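Local coordinates for putative phosphatase (DUF442) (Shewanella putrefaciens, PDB 3GXG), which probably acts as a phosphatase of the cysteine-dependent, dual-specificity-like protein tyrosine phosphatase clan, with substrate and cellular role not established, at residues A[106-111]-A[133-138]. Residues are numbered along the deposited sequence; the frame is centred on the assembly and turned at random.
Sequences ANYRAS and PWNDEL. With SO4 (sulfate ion), chain E.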
loop_
_atom_site.group_PDB
_atom_site.type_symbol
_atom_site.label_atom_id
_atom_site.label_comp_id
_atom_site.label_asym_id
_atom_site.label_seq_id
_atom_site.Cartn_x
_atom_site.Cartn_y
_atom_site.Cartn_z
ATOM N N ALA A 106 -5.745 -0.769 -5.812
ATOM C CA ALA A 106 -6.935 -0.065 -5.287
ATOM C C ALA A 106 -6.918 0.119 -3.759
ATOM O O ALA A 106 -7.942 0.427 -3.115
ATOM C CB ALA A 106 -8.232 -0.747 -5.756
ATOM N N ASN A 107 -5.730 -0.052 -3.209
ATOM C CA ASN A 107 -5.414 0.149 -1.779
ATOM C C ASN A 107 -6.109 -0.858 -0.847
ATOM O O ASN A 107 -6.288 -0.569 0.327
ATOM C CB ASN A 107 -5.721 1.596 -1.340
ATOM C CG ASN A 107 -4.896 2.045 -0.130
ATOM O OD1 ASN A 107 -4.021 1.341 0.330
ATOM N ND2 ASN A 107 -5.202 3.228 0.382
ATOM N N TYR A 108 -6.415 -2.060 -1.326
ATOM C CA TYR A 108 -6.820 -3.119 -0.374
ATOM C C TYR A 108 -5.597 -3.713 0.365
ATOM O O TYR A 108 -5.453 -3.588 1.585
ATOM C CB TYR A 108 -7.634 -4.230 -1.069
ATOM C CG TYR A 108 -9.004 -3.793 -1.543
ATOM C CD1 TYR A 108 -9.161 -3.110 -2.721
ATOM C CD2 TYR A 108 -10.109 -4.078 -0.799
ATOM C CE1 TYR A 108 -10.423 -2.714 -3.171
ATOM C CE2 TYR A 108 -11.384 -3.692 -1.208
ATOM C CZ TYR A 108 -11.522 -2.982 -2.389
ATOM O OH TYR A 108 -12.791 -2.614 -2.798
ATOM N N ARG A 109 -4.698 -4.344 -0.394
ATOM C CA ARG A 109 -3.479 -4.903 0.199
ATOM C C ARG A 109 -2.692 -3.874 0.990
ATOM O O ARG A 109 -2.224 -4.142 2.117
ATOM C CB ARG A 109 -2.579 -5.470 -0.903
ATOM C CG ARG A 109 -3.124 -6.814 -1.441
ATOM C CD ARG A 109 -2.436 -7.327 -2.708
ATOM N NE ARG A 109 -2.936 -6.659 -3.895
ATOM C CZ ARG A 109 -2.819 -7.143 -5.119
ATOM N NH1 ARG A 109 -2.203 -8.290 -5.334
ATOM N NH2 ARG A 109 -3.346 -6.483 -6.153
ATOM N N ALA A 110 -2.504 -2.689 0.393
ATOM C CA ALA A 110 -1.628 -1.676 1.001
ATOM C C ALA A 110 -2.227 -1.127 2.323
ATOM O O ALA A 110 -1.524 -0.983 3.307
ATOM C CB ALA A 110 -1.346 -0.556 -0.017
ATOM N N SER A 111 -3.519 -0.828 2.351
ATOM C CA SER A 111 -4.142 -0.378 3.597
ATOM C C SER A 111 -4.093 -1.430 4.686
ATOM O O SER A 111 -3.889 -1.089 5.837
ATOM C CB SER A 111 -5.563 0.166 3.402
ATOM O OG SER A 111 -6.488 -0.827 3.009
ATOM N N PRO A 133 -10.557 1.691 2.433
ATOM C CA PRO A 133 -10.756 1.167 1.068
ATOM C C PRO A 133 -11.485 -0.169 0.982
ATOM O O PRO A 133 -12.030 -0.514 -0.071
ATOM C CB PRO A 133 -9.329 1.046 0.533
ATOM C CG PRO A 133 -8.587 2.049 1.262
ATOM C CD PRO A 133 -9.151 2.000 2.674
ATOM N N TRP A 134 -11.527 -0.909 2.086
ATOM C CA TRP A 134 -12.195 -2.199 2.144
ATOM C C TRP A 134 -13.706 -2.110 2.290
ATOM O O TRP A 134 -14.392 -3.110 2.135
ATOM C CB TRP A 134 -11.639 -3.014 3.335
ATOM C CG TRP A 134 -10.254 -3.496 3.143
ATOM C CD1 TRP A 134 -9.094 -2.760 3.158
ATOM C CD2 TRP A 134 -9.864 -4.851 2.839
ATOM N NE1 TRP A 134 -8.014 -3.588 2.901
ATOM C CE2 TRP A 134 -8.469 -4.862 2.694
ATOM C CE3 TRP A 134 -10.572 -6.050 2.703
ATOM C CZ2 TRP A 134 -7.759 -6.025 2.407
ATOM C CZ3 TRP A 134 -9.882 -7.188 2.401
ATOM C CH2 TRP A 134 -8.475 -7.173 2.253
ATOM N N ASN A 135 -14.235 -0.928 2.616
ATOM C CA ASN A 135 -15.642 -0.788 3.067
ATOM C C ASN A 135 -16.081 -2.004 3.919
ATOM O O ASN A 135 -15.452 -2.255 4.938
ATOM C CB ASN A 135 -16.593 -0.407 1.893
ATOM C CG ASN A 135 -16.611 -1.414 0.772
ATOM O OD1 ASN A 135 -17.454 -2.314 0.775
ATOM N ND2 ASN A 135 -15.696 -1.279 -0.200
ATOM N N ASP A 136 -17.101 -2.759 3.538
ATOM C CA ASP A 136 -17.480 -3.878 4.407
ATOM C C ASP A 136 -17.131 -5.224 3.801
ATOM O O ASP A 136 -17.710 -6.244 4.144
ATOM C CB ASP A 136 -18.929 -3.782 4.883
ATOM C CG ASP A 136 -19.936 -3.918 3.764
ATOM O OD1 ASP A 136 -19.539 -3.970 2.581
ATOM O OD2 ASP A 136 -21.140 -3.951 4.092
ATOM N N GLU A 137 -16.105 -5.217 2.943
ATOM C CA GLU A 137 -15.717 -6.442 2.221
ATOM C C GLU A 137 -14.824 -7.449 2.963
ATOM O O GLU A 137 -14.663 -8.563 2.478
ATOM C CB GLU A 137 -15.043 -6.090 0.907
ATOM C CG GLU A 137 -15.923 -5.244 0.007
ATOM C CD GLU A 137 -15.292 -4.920 -1.318
ATOM O OE1 GLU A 137 -14.460 -5.706 -1.817
ATOM O OE2 GLU A 137 -15.672 -3.874 -1.918
ATOM N N LEU A 138 -14.217 -7.097 4.101
ATOM C CA LEU A 138 -13.234 -8.029 4.692
ATOM C C LEU A 138 -13.802 -9.445 4.883
ATOM O O LEU A 138 -13.128 -10.442 4.573
ATOM C CB LEU A 138 -12.671 -7.505 6.015
ATOM C CG LEU A 138 -11.607 -8.381 6.701
ATOM C CD1 LEU A 138 -10.444 -8.683 5.788
ATOM C CD2 LEU A 138 -11.087 -7.676 8.011
HETATM S S SO4 E . -5.630 -4.289 -4.498
HETATM O O1 SO4 E . -4.502 -4.138 -5.401
HETATM O O2 SO4 E . -6.073 -2.960 -4.123
HETATM O O3 SO4 E . -6.683 -5.007 -5.220
HETATM O O4 SO4 E . -5.165 -5.035 -3.288
HETATM O O HOH W 1 -10.632 0.642 -2.730
HETATM O O HOH W 2 -13.068 0.646 -2.034
#
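Tyr108 and Pro133 bring the two backbones closest, their CA atoms 6.0 Å apart, where the start of helix 108-120 meets a short 3-10 segment that runs into a type II' beta turn from Trp134 to Glu137. The Trp134 indole joins them: its NE1 gives a bent hydrogen bond to Tyr108 O (2.9 Å, 136° at the hydrogen), reaching that carbonyl from outside its plane. The Tyr108 ring turns an edge onto the indole in a T-shaped stack, planes 71° apart, with its CD2 3.7 Å from Trp134 CD2. Pro133 backs one face of the tyrosine through its carbonyl group, while its own ring lies against Asn107, Pro133 CB being 3.4 Å from Asn107 O. Ser111 OG donates to Asn107 O at 2.7 Å, nearly in line with the carbonyl bond; chi1 at 67° turns this hydroxyl back to Asn107 and to the indole edge. Asn135 ND2 donates to Glu137 OE2 from above the carboxylate plane (3.1 Å), and Glu137 OE2 approaches Tyr108 OH at 3.3 Å, a weak bond at most. A sulfate, probably from the crystallisation liquor, is gripped by the backbone N of Leu105, Ala106, Tyr108 and Arg109 and by the Arg109 guanidinium, consistent with the family's phosphate-binding P-loop following strand 100-103. Asn107 ND2 hydrogen-bonds to Ala14 O and to Ser24 OG of strand 22-25, Pro133 touches strand 16-19, and Trp144 of helix 142-153 packs against both Trp134 and Arg109.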